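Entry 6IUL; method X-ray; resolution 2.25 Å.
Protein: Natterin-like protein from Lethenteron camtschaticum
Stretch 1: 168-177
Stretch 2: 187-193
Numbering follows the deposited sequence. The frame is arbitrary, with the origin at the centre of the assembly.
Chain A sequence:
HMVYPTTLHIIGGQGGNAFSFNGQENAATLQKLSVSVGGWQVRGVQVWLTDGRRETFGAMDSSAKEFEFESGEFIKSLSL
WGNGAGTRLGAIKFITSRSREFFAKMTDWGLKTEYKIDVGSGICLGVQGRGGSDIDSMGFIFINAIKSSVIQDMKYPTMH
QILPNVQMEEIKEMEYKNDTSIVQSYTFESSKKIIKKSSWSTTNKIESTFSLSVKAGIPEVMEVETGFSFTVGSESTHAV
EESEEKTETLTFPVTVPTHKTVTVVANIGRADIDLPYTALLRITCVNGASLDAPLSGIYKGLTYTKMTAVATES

Stretch 1 (168-177) MEEIKEMEYK
Stretch 2, residues 187-193: TFESSKK

When two strands run past each other too far apart for a backbone ladder, side chains must span the gap, and their rotamers decide how. The pair formed by residues 168-177 and 187-193 of this natterin-like protein is a compact example. Both segments are extended and belong to longer strands; their N-to-C directions differ by 150°, roughly antiparallel, and their axes approach to 7.3 Å. The register pairs Ile171 with Lys192 (CA to CA 7.2 Å), Lys172 with Ser190 (CA to CA 6.8 Å) and Met174 with Phe188 (CA to CA 8.2 Å). The single hydrogen bond between the segments starts from a side chain.

The first strand is not regular throughout. Most residues have ordinary extended torsions, but Ile171 adopts phi/psi of -112/-42°, and the CA-to-CB bonds of Ile171 and its successor Lys172 both point toward the partner, where strict alternation would turn one away. Alternation resumes with Glu173 away, Met174 toward and Tyr176 toward.

Lys172 has all four chi angles t, and this full extension carries NZ to Glu189 O, where Lys172 NZ donates a hydrogen bond of 2.9 Å. Its aliphatic part passes Phe188, with Lys172 CD 4.1 Å from Phe188 CZ. The ammonium lies 26° off the ring normal, but Lys172 NZ is 5.3 Å from the Phe188 centroid, so any cation-pi attraction is weak at most. Nearer the backbone, Lys172 CB lies 3.7 Å from Ser190 OG; Ser190 is t at chi1.

The CA-to-CB bond of Phe188 lies sideways, yet chi1 t and chi2 of 87° bring its ring nearer the first strand. The ring edge meets Met174 CB at Phe188 CE1 (4.0 Å) and Tyr176 OH at Phe188 CD1 (3.4 Å). Tyr176, m with chi2 of -82°, meets Phe188 edge to edge. Met174 (t, p, t) contributes its CB, while its end leads away.

Ile171 (m, t) packs between serine and lysine: Ile171 CG2 lies 3.5 Å from Ser190 OG and 3.8 Å from Ser191 O, while Ile171 CG1 touches Lys192 CD at 3.8 Å. Lys192 stays t through chi3, then turns at chi4 to p (58°). It forms a long salt bridge, Glu169 OE1 to Lys192 NZ at 3.8 Å; Lys192 CE is closer to Glu169 OE1, at 3.5 Å. The CA-to-CB bond of Glu169, whose chi1 is between wells at -32° and chi2 t, points toward the partner.

Thus 435 Å², both sides summed, is buried between the segments, with alkyl and aromatic packing, one lysine-to-carbonyl hydrogen bond, and a long Glu169-Lys192 salt bridge near one end.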

# COMPACT_ATOMS: atom_id res chain seq x y z
N MET A 168 10.47 23.92 4.20
CA MET A 168 11.86 23.53 4.00
C MET A 168 12.39 22.83 5.23
O MET A 168 12.10 23.23 6.36
CB MET A 168 12.71 24.77 3.68
CG MET A 168 12.30 25.50 2.41
SD MET A 168 12.25 24.47 0.90
CE MET A 168 12.16 25.78 -0.34
N GLU A 169 13.13 21.75 5.00
CA GLU A 169 13.76 20.99 6.04
C GLU A 169 15.24 20.87 5.65
O GLU A 169 15.56 20.60 4.48
CB GLU A 169 13.24 19.54 6.13
CG GLU A 169 11.82 19.26 5.77
CD GLU A 169 11.51 17.76 5.79
OE1 GLU A 169 12.43 16.94 5.97
OE2 GLU A 169 10.33 17.42 5.66
N GLU A 170 16.11 20.98 6.63
CA GLU A 170 17.53 20.80 6.42
C GLU A 170 17.84 19.30 6.43
O GLU A 170 17.28 18.52 7.18
CB GLU A 170 18.32 21.50 7.50
CG GLU A 170 18.33 23.02 7.45
CD GLU A 170 19.32 23.62 8.49
OE1 GLU A 170 19.57 24.85 8.41
OE2 GLU A 170 19.84 22.88 9.40
N ILE A 171 18.72 18.88 5.57
CA ILE A 171 19.07 17.49 5.49
C ILE A 171 20.52 17.28 5.95
O ILE A 171 20.85 16.30 6.63
CB ILE A 171 18.94 17.00 4.04
CG1 ILE A 171 17.49 17.08 3.61
CG2 ILE A 171 19.49 15.55 3.90
CD1 ILE A 171 17.31 16.95 2.12
N LYS A 172 21.41 18.17 5.54
CA LYS A 172 22.84 17.92 5.83
C LYS A 172 23.62 19.20 5.85
O LYS A 172 23.35 20.14 5.04
CB LYS A 172 23.43 16.97 4.78
CG LYS A 172 24.94 16.71 4.95
CD LYS A 172 25.46 15.67 3.96
CE LYS A 172 26.96 15.41 4.17
NZ LYS A 172 27.49 14.39 3.25
N GLU A 173 24.62 19.25 6.72
CA GLU A 173 25.51 20.43 6.75
C GLU A 173 26.94 19.99 6.80
O GLU A 173 27.33 19.14 7.64
CB GLU A 173 25.23 21.34 7.96
CG GLU A 173 26.13 22.57 8.04
CD GLU A 173 25.65 23.60 9.10
OE1 GLU A 173 24.47 23.58 9.50
OE2 GLU A 173 26.44 24.47 9.53
N MET A 174 27.74 20.59 5.95
CA MET A 174 29.15 20.27 5.90
C MET A 174 29.95 21.57 5.71
O MET A 174 29.50 22.52 5.06
CB MET A 174 29.39 19.26 4.75
CG MET A 174 30.79 18.71 4.61
SD MET A 174 31.57 18.30 6.18
CE MET A 174 33.26 18.04 5.61
N GLU A 175 31.15 21.59 6.22
CA GLU A 175 31.97 22.81 6.12
C GLU A 175 33.32 22.48 5.44
O GLU A 175 33.93 21.43 5.70
CB GLU A 175 32.21 23.38 7.51
CG GLU A 175 33.02 24.67 7.55
CD GLU A 175 33.30 25.13 9.00
OE1 GLU A 175 32.41 25.79 9.58
OE2 GLU A 175 34.36 24.78 9.55
N TYR A 176 33.74 23.37 4.56
CA TYR A 176 34.99 23.21 3.81
C TYR A 176 35.85 24.42 4.12
O TYR A 176 35.44 25.56 3.84
CB TYR A 176 34.69 23.14 2.30
CG TYR A 176 33.79 22.00 1.95
CD1 TYR A 176 34.30 20.71 1.79
CD2 TYR A 176 32.43 22.18 1.81
CE1 TYR A 176 33.48 19.63 1.47
CE2 TYR A 176 31.59 21.10 1.52
CZ TYR A 176 32.11 19.84 1.36
OH TYR A 176 31.25 18.80 1.11
N LYS A 177 37.00 24.19 4.72
CA LYS A 177 37.88 25.28 5.09
C LYS A 177 39.21 25.17 4.31
O LYS A 177 39.88 24.15 4.37
CB LYS A 177 38.12 25.30 6.59
CG LYS A 177 38.71 26.65 7.01
CD LYS A 177 39.13 26.75 8.47
CE LYS A 177 39.33 28.24 8.82
NZ LYS A 177 40.13 28.48 10.06
N THR A 187 33.87 17.72 -3.39
CA THR A 187 32.58 17.22 -3.87
C THR A 187 31.60 17.04 -2.72
O THR A 187 31.85 16.30 -1.80
CB THR A 187 32.74 15.85 -4.58
OG1 THR A 187 33.80 15.90 -5.56
CG2 THR A 187 31.39 15.44 -5.25
N PHE A 188 30.47 17.71 -2.79
CA PHE A 188 29.41 17.51 -1.82
C PHE A 188 28.42 16.46 -2.34
O PHE A 188 28.00 16.51 -3.51
CB PHE A 188 28.68 18.82 -1.61
CG PHE A 188 27.58 18.77 -0.59
CD1 PHE A 188 27.85 18.98 0.74
CD2 PHE A 188 26.28 18.53 -0.98
CE1 PHE A 188 26.83 18.95 1.68
CE2 PHE A 188 25.25 18.50 -0.05
CZ PHE A 188 25.52 18.70 1.27
N GLU A 189 28.02 15.55 -1.45
CA GLU A 189 26.98 14.59 -1.71
C GLU A 189 25.99 14.55 -0.55
O GLU A 189 26.39 14.68 0.60
CB GLU A 189 27.61 13.23 -1.81
CG GLU A 189 28.34 12.94 -3.08
CD GLU A 189 29.00 11.56 -3.10
OE1 GLU A 189 28.93 10.82 -2.10
OE2 GLU A 189 29.64 11.24 -4.12
N SER A 190 24.70 14.33 -0.86
CA SER A 190 23.69 14.16 0.17
C SER A 190 22.54 13.32 -0.32
O SER A 190 22.26 13.31 -1.51
CB SER A 190 23.19 15.52 0.65
OG SER A 190 22.25 15.34 1.71
N SER A 191 21.86 12.65 0.60
CA SER A 191 20.66 11.85 0.24
C SER A 191 19.65 11.84 1.39
O SER A 191 20.02 12.02 2.57
CB SER A 191 21.06 10.41 -0.11
OG SER A 191 21.68 9.73 0.99
N LYS A 192 18.40 11.61 1.02
CA LYS A 192 17.27 11.53 1.96
C LYS A 192 16.13 10.66 1.47
O LYS A 192 15.61 10.84 0.34
CB LYS A 192 16.68 12.92 2.21
CG LYS A 192 15.59 12.88 3.29
CD LYS A 192 15.00 14.22 3.57
CE LYS A 192 13.79 14.13 4.48
NZ LYS A 192 14.05 13.49 5.77
N LYS A 193 15.77 9.71 2.30
CA LYS A 193 14.56 8.93 2.10
C LYS A 193 13.32 9.80 2.22
O LYS A 193 13.19 10.54 3.22
CB LYS A 193 14.48 7.83 3.17
CG LYS A 193 13.15 7.09 3.12
CD LYS A 193 13.02 6.04 4.19
CE LYS A 193 11.71 5.26 4.04
NZ LYS A 193 11.66 4.16 5.02